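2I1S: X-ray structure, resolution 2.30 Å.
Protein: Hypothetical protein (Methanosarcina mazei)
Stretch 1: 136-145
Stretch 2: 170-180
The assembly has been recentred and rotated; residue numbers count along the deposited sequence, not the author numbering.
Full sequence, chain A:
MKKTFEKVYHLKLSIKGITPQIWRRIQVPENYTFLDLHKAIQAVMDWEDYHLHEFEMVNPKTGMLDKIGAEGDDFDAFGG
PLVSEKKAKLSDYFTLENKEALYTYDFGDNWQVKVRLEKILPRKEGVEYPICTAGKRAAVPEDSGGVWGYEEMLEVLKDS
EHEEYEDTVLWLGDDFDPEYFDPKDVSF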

ATOM      1  N   LYS A 136       9.236  -2.152   6.836  1.00 32.34           N
ATOM      2  CA  LYS A 136      10.647  -1.968   6.544  1.00 32.79           C
ATOM      3  C   LYS A 136      10.738  -0.990   5.367  1.00 32.51           C
ATOM      4  O   LYS A 136       9.967  -1.119   4.425  1.00 31.71           O
ATOM      5  N   ARG A 137      11.675  -0.040   5.476  1.00 31.32           N
ATOM      6  CA  ARG A 137      12.143   0.868   4.430  1.00 32.02           C
ATOM      7  C   ARG A 137      11.233   2.074   4.281  1.00 32.26           C
ATOM      8  O   ARG A 137      10.049   2.007   4.610  1.00 33.65           O
ATOM      9  N   ALA A 138      11.791   3.180   3.808  1.00 31.69           N
ATOM     10  CA  ALA A 138      10.980   4.327   3.400  1.00 31.23           C
ATOM     11  C   ALA A 138      10.081   3.986   2.205  1.00 31.27           C
ATOM     12  O   ALA A 138      10.508   3.352   1.243  1.00 31.99           O
ATOM     13  N   ALA A 139       8.829   4.398   2.280  1.00 31.31           N
ATOM     14  CA  ALA A 139       7.929   4.376   1.141  1.00 31.05           C
ATOM     15  C   ALA A 139       8.456   5.210  -0.044  1.00 31.83           C
ATOM     16  O   ALA A 139       9.203   6.186   0.125  1.00 31.55           O
ATOM     17  N   VAL A 140       8.104   4.807  -1.261  1.00 32.19           N
ATOM     18  CA  VAL A 140       8.557   5.577  -2.432  1.00 32.35           C
ATOM     19  C   VAL A 140       7.852   6.941  -2.381  1.00 32.77           C
ATOM     20  O   VAL A 140       6.648   7.002  -2.100  1.00 32.16           O
ATOM     21  N   PRO A 141       8.604   8.042  -2.606  1.00 33.17           N
ATOM     22  CA  PRO A 141       7.924   9.339  -2.605  1.00 32.78           C
ATOM     23  C   PRO A 141       6.973   9.452  -3.792  1.00 33.44           C
ATOM     24  O   PRO A 141       7.147   8.744  -4.801  1.00 33.09           O
ATOM     25  N   GLU A 142       5.968  10.317  -3.641  1.00 32.26           N
ATOM     26  CA  GLU A 142       5.088  10.612  -4.723  1.00 32.94           C
ATOM     27  C   GLU A 142       5.915  11.110  -5.929  1.00 33.15           C
ATOM     28  O   GLU A 142       6.874  11.845  -5.745  1.00 33.03           O
ATOM     29  N   ASP A 143       5.532  10.662  -7.141  1.00 33.05           N
ATOM     30  CA  ASP A 143       5.955  11.255  -8.414  1.00 32.99           C
ATOM     31  C   ASP A 143       7.429  10.947  -8.767  1.00 33.57           C
ATOM     32  O   ASP A 143       8.023  11.561  -9.685  1.00 32.20           O
ATOM     33  N   SER A 144       7.997   9.974  -8.045  1.00 33.87           N
ATOM     34  CA  SER A 144       9.436   9.692  -8.126  1.00 35.28           C
ATOM     35  C   SER A 144       9.868   8.846  -9.347  1.00 35.62           C
ATOM     36  O   SER A 144      11.016   8.394  -9.407  1.00 36.67           O
ATOM     37  N   GLY A 145       8.946   8.613 -10.276  1.00 35.23           N
ATOM     38  CA  GLY A 145       9.264   7.971 -11.554  1.00 36.04           C
ATOM     39  C   GLY A 145       9.047   6.457 -11.629  1.00 36.56           C
ATOM     40  O   GLY A 145       9.503   5.835 -12.580  1.00 36.97           O
ATOM     41  N   LEU A 170      18.440  17.252  -3.715  1.00 51.73           N
ATOM     42  CA  LEU A 170      17.479  18.343  -3.740  1.00 51.81           C
ATOM     43  C   LEU A 170      16.061  17.793  -3.954  1.00 51.90           C
ATOM     44  O   LEU A 170      15.110  18.211  -3.283  1.00 51.60           O
ATOM     45  N   TRP A 171      15.974  16.808  -4.854  1.00 52.37           N
ATOM     46  CA  TRP A 171      14.730  16.161  -5.263  1.00 52.62           C
ATOM     47  C   TRP A 171      14.081  15.432  -4.062  1.00 52.43           C
ATOM     48  O   TRP A 171      12.899  15.634  -3.779  1.00 52.23           O
ATOM     49  N   LEU A 172      14.876  14.613  -3.369  1.00 51.66           N
ATOM     50  CA  LEU A 172      14.398  13.769  -2.274  1.00 51.65           C
ATOM     51  C   LEU A 172      14.438  14.476  -0.935  1.00 51.08           C
ATOM     52  O   LEU A 172      13.767  14.052  -0.005  1.00 50.89           O
ATOM     53  N   GLY A 173      15.218  15.551  -0.850  1.00 50.94           N
ATOM     54  CA  GLY A 173      15.371  16.318   0.389  1.00 51.48           C
ATOM     55  C   GLY A 173      16.578  15.907   1.223  1.00 52.34           C
ATOM     56  O   GLY A 173      17.031  14.745   1.181  1.00 52.57           O
ATOM     57  N   ASP A 174      17.073  16.851   2.015  1.00 52.64           N
ATOM     58  CA  ASP A 174      18.260  16.648   2.856  1.00 52.96           C
ATOM     59  C   ASP A 174      18.161  15.445   3.754  1.00 52.33           C
ATOM     60  O   ASP A 174      19.106  14.673   3.862  1.00 52.67           O
ATOM     61  N   ASP A 175      17.016  15.341   4.422  1.00 51.60           N
ATOM     62  CA  ASP A 175      16.789  14.393   5.505  1.00 51.60           C
ATOM     63  C   ASP A 175      16.336  13.015   5.032  1.00 50.11           C
ATOM     64  O   ASP A 175      16.133  12.118   5.842  1.00 50.05           O
ATOM     65  N   PHE A 176      16.187  12.836   3.724  1.00 48.42           N
ATOM     66  CA  PHE A 176      15.678  11.575   3.227  1.00 46.88           C
ATOM     67  C   PHE A 176      16.633  10.423   3.550  1.00 46.27           C
ATOM     68  O   PHE A 176      17.843  10.525   3.352  1.00 46.74           O
ATOM     69  N   ASP A 177      16.066   9.347   4.086  1.00 45.69           N
ATOM     70  CA  ASP A 177      16.792   8.109   4.461  1.00 44.78           C
ATOM     71  C   ASP A 177      15.971   6.937   3.883  1.00 43.86           C
ATOM     72  O   ASP A 177      14.860   6.679   4.353  1.00 43.92           O
ATOM     73  N   PRO A 178      16.464   6.297   2.801  1.00 43.04           N
ATOM     74  CA  PRO A 178      15.729   5.172   2.193  1.00 42.80           C
ATOM     75  C   PRO A 178      15.371   4.019   3.146  1.00 41.91           C
ATOM     76  O   PRO A 178      14.416   3.295   2.853  1.00 40.67           O
ATOM     77  N   GLU A 179      16.084   3.893   4.275  1.00 41.54           N
ATOM     78  CA  GLU A 179      15.864   2.792   5.234  1.00 42.30           C
ATOM     79  C   GLU A 179      15.067   3.168   6.472  1.00 43.11           C
ATOM     80  O   GLU A 179      14.864   2.329   7.367  1.00 42.92           O
ATOM     81  N   TYR A 180      14.623   4.417   6.549  1.00 44.12           N
ATOM     82  CA  TYR A 180      13.891   4.860   7.725  1.00 45.02           C
ATOM     83  C   TYR A 180      12.410   4.541   7.649  1.00 45.55           C
ATOM     84  O   TYR A 180      11.717   4.979   6.728  1.00 45.76           O
TER

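Stretch 2 opens with the end of a helix, where Leu170 lies out of reach of stretch 1. Trp171 is the first residue to engage, its CA-to-CB bond pointing toward the other stretch with chi1 t (-158°). The long indole spans the gap to the type II turn from Pro141 to Ser144: its CH2 lies 3.3 Å from Ser144 CA, and its CZ3 4.2 Å from Pro141 CB, which sits at the ring edge. The carbonyl oxygens of Glu142 and Asp143 also meet that edge. Ser144 (chi1 p) ties the turn together, its OG donating to Pro141 O at 3.1 Å.

Leu172 (m, t) starts sideways, but its end comes nearer, bringing CD2 to 3.7 Å from Pro141 CG. Gly173, with positive phi, follows the helix; a CB there would be jammed against the preceding carbonyl oxygen, so glycine suits the place. It begins a type I turn that carries Asp174 and Asp175 away from the contact and returns the chain at Phe176. With chi1 t, Phe176 points toward stretch 1, and its flat, apolar ring reaches two small neighbours: CE1 is 3.9 Å from Pro141 CG and 4.2 Å from Ala138 CB.

From Asp177 the contact becomes polar. Asp177 (chi1 t) uses OD1 to accept from Glu179 N at 3.0 Å, bracing the second type I turn. Pro178 contributes its carbonyl: O accepts from Ala138 N at 2.8 Å, and water 2 donates to both Pro178 O and Ala138 O. Glu179 (m, m) starts away, yet its side chain curls back to the buried Arg137 (m, t, p). Their charges pair in a two-pronged salt bridge, NE to OE1 and NH2 to OE2, both 2.9 Å. Water 1 links Arg137 N to Glu179 O. Tyr180 (chi1 t) points away.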

ATOM      1  CB  LYS A 136      11.286  -3.290   6.152  1.00 33.79           C
ATOM      2  CG  LYS A 136      12.685  -3.506   6.639  1.00 36.25           C
ATOM      3  CD  LYS A 136      12.742  -3.795   8.106  1.00 38.12           C
ATOM      4  CE  LYS A 136      14.171  -3.781   8.595  1.00 42.49           C
ATOM      5  NZ  LYS A 136      14.846  -5.165   8.723  1.00 42.43           N
ATOM      6  CB  ARG A 137      12.353   0.170   3.091  1.00 31.84           C
ATOM      7  CG  ARG A 137      13.212  -1.085   3.185  1.00 32.02           C
ATOM      8  CD  ARG A 137      13.807  -1.421   1.873  1.00 33.48           C
ATOM      9  NE  ARG A 137      14.855  -0.496   1.490  1.00 32.80           N
ATOM     10  CZ  ARG A 137      15.245  -0.274   0.235  1.00 33.22           C
ATOM     11  NH1 ARG A 137      14.639  -0.903  -0.769  1.00 28.34           N
ATOM     12  NH2 ARG A 137      16.257   0.573  -0.012  1.00 31.10           N
ATOM     13  CB  ALA A 138      11.884   5.523   3.067  1.00 30.94           C
ATOM     14  CB  ALA A 139       6.579   4.863   1.580  1.00 30.93           C
ATOM     15  CB  VAL A 140       8.245   4.832  -3.776  1.00 32.53           C
ATOM     16  CG1 VAL A 140       9.006   3.486  -3.854  1.00 31.14           C
ATOM     17  CG2 VAL A 140       6.715   4.615  -3.982  1.00 32.70           C
ATOM     18  CB  PRO A 141       9.069  10.335  -2.739  1.00 32.32           C
ATOM     19  CG  PRO A 141      10.334   9.516  -2.176  1.00 32.07           C
ATOM     20  CD  PRO A 141      10.074   8.182  -2.778  1.00 32.86           C
ATOM     21  CB  GLU A 142       4.014  11.646  -4.293  1.00 32.21           C
ATOM     22  CG  GLU A 142       2.967  11.096  -3.291  1.00 31.35           C
ATOM     23  CD  GLU A 142       1.704  10.557  -3.980  1.00 33.18           C
ATOM     24  OE1 GLU A 142       1.771  10.291  -5.202  1.00 33.31           O
ATOM     25  OE2 GLU A 142       0.633  10.405  -3.316  1.00 31.09           O
ATOM     26  CB  ASP A 143       5.675  12.767  -8.380  1.00 32.87           C
ATOM     27  CG  ASP A 143       4.235  13.085  -7.991  1.00 32.48           C
ATOM     28  OD1 ASP A 143       3.293  12.466  -8.540  1.00 32.86           O
ATOM     29  OD2 ASP A 143       4.029  13.965  -7.144  1.00 31.93           O
ATOM     30  CB  SER A 144       9.960   9.076  -6.823  1.00 34.39           C
ATOM     31  OG  SER A 144       9.426   7.783  -6.613  1.00 35.88           O
ATOM     32  CB  LEU A 170      17.856  19.402  -4.791  1.00 51.28           C
ATOM     33  CG  LEU A 170      17.121  20.760  -4.722  1.00 51.89           C
ATOM     34  CD1 LEU A 170      17.445  21.591  -3.469  1.00 50.80           C
ATOM     35  CD2 LEU A 170      17.361  21.609  -5.981  1.00 50.55           C
ATOM     36  CB  TRP A 171      14.991  15.173  -6.437  1.00 52.18           C
ATOM     37  CG  TRP A 171      13.776  14.851  -7.258  1.00 52.84           C
ATOM     38  CD1 TRP A 171      13.528  15.257  -8.543  1.00 53.11           C
ATOM     39  CD2 TRP A 171      12.641  14.036  -6.874  1.00 53.41           C
ATOM     40  NE1 TRP A 171      12.320  14.760  -8.980  1.00 53.08           N
ATOM     41  CE2 TRP A 171      11.754  14.009  -7.982  1.00 53.73           C
ATOM     42  CE3 TRP A 171      12.306  13.297  -5.724  1.00 52.73           C
ATOM     43  CZ2 TRP A 171      10.522  13.301  -7.953  1.00 53.91           C
ATOM     44  CZ3 TRP A 171      11.077  12.602  -5.690  1.00 52.53           C
ATOM     45  CH2 TRP A 171      10.199  12.622  -6.795  1.00 53.14           C
ATOM     46  CB  LEU A 172      15.206  12.446  -2.217  1.00 51.72           C
ATOM     47  CG  LEU A 172      15.010  11.404  -3.334  1.00 50.81           C
ATOM     48  CD1 LEU A 172      16.107  10.362  -3.295  1.00 48.18           C
ATOM     49  CD2 LEU A 172      13.651  10.732  -3.213  1.00 49.21           C
ATOM     50  CB  ASP A 174      18.503  17.872   3.758  1.00 53.31           C
ATOM     51  CG  ASP A 174      19.544  18.796   3.204  1.00 54.80           C
ATOM     52  OD1 ASP A 174      20.308  18.349   2.311  1.00 56.20           O
ATOM     53  OD2 ASP A 174      19.596  19.966   3.657  1.00 56.19           O
ATOM     54  CB  ASP A 175      15.775  14.969   6.513  1.00 52.49           C
ATOM     55  CG  ASP A 175      14.573  15.683   5.832  1.00 56.06           C
ATOM     56  OD1 ASP A 175      13.463  15.713   6.443  1.00 57.95           O
ATOM     57  OD2 ASP A 175      14.741  16.238   4.707  1.00 58.39           O
ATOM     58  CB  PHE A 176      15.344  11.657   1.727  1.00 46.26           C
ATOM     59  CG  PHE A 176      14.750  10.391   1.171  1.00 45.18           C
ATOM     60  CD1 PHE A 176      13.377  10.128   1.314  1.00 42.93           C
ATOM     61  CD2 PHE A 176      15.572   9.434   0.531  1.00 42.82           C
ATOM     62  CE1 PHE A 176      12.822   8.938   0.829  1.00 42.11           C
ATOM     63  CE2 PHE A 176      15.026   8.256   0.034  1.00 40.89           C
ATOM     64  CZ  PHE A 176      13.629   8.015   0.179  1.00 42.49           C
ATOM     65  CB  ASP A 177      16.931   8.030   5.989  1.00 44.09           C
ATOM     66  CG  ASP A 177      17.585   6.743   6.480  1.00 44.94           C
ATOM     67  OD1 ASP A 177      17.935   5.833   5.688  1.00 47.62           O
ATOM     68  OD2 ASP A 177      17.736   6.628   7.706  1.00 44.66           O
ATOM     69  CB  PRO A 178      16.651   4.690   1.053  1.00 42.67           C
ATOM     70  CG  PRO A 178      17.980   5.348   1.304  1.00 43.25           C
ATOM     71  CD  PRO A 178      17.694   6.617   2.057  1.00 43.20           C
ATOM     72  CB  GLU A 179      17.200   2.133   5.703  1.00 42.13           C
ATOM     73  CG  GLU A 179      18.160   1.761   4.576  1.00 42.14           C
ATOM     74  CD  GLU A 179      17.455   1.069   3.424  1.00 44.10           C
ATOM     75  OE1 GLU A 179      16.561   0.210   3.679  1.00 44.87           O
ATOM     76  OE2 GLU A 179      17.798   1.380   2.261  1.00 44.76           O
ATOM     77  CB  TYR A 180      14.067   6.361   7.976  1.00 45.73           C
ATOM     78  CG  TYR A 180      13.200   6.792   9.125  1.00 46.48           C
ATOM     79  CD1 TYR A 180      13.520   6.416  10.436  1.00 45.96           C
ATOM     80  CD2 TYR A 180      12.030   7.536   8.908  1.00 46.75           C
ATOM     81  CE1 TYR A 180      12.716   6.777  11.507  1.00 46.43           C
ATOM     82  CE2 TYR A 180      11.206   7.907   9.990  1.00 47.02           C
ATOM     83  CZ  TYR A 180      11.559   7.514  11.277  1.00 47.37           C
ATOM     84  OH  TYR A 180      10.770   7.870  12.349  1.00 48.56           O
TER
HETATM   85  O   HOH W   1      13.579   0.243   7.671  1.00 46.71           O
HETATM   86  O   HOH W   2      13.068   3.111   0.352  1.00 36.06           O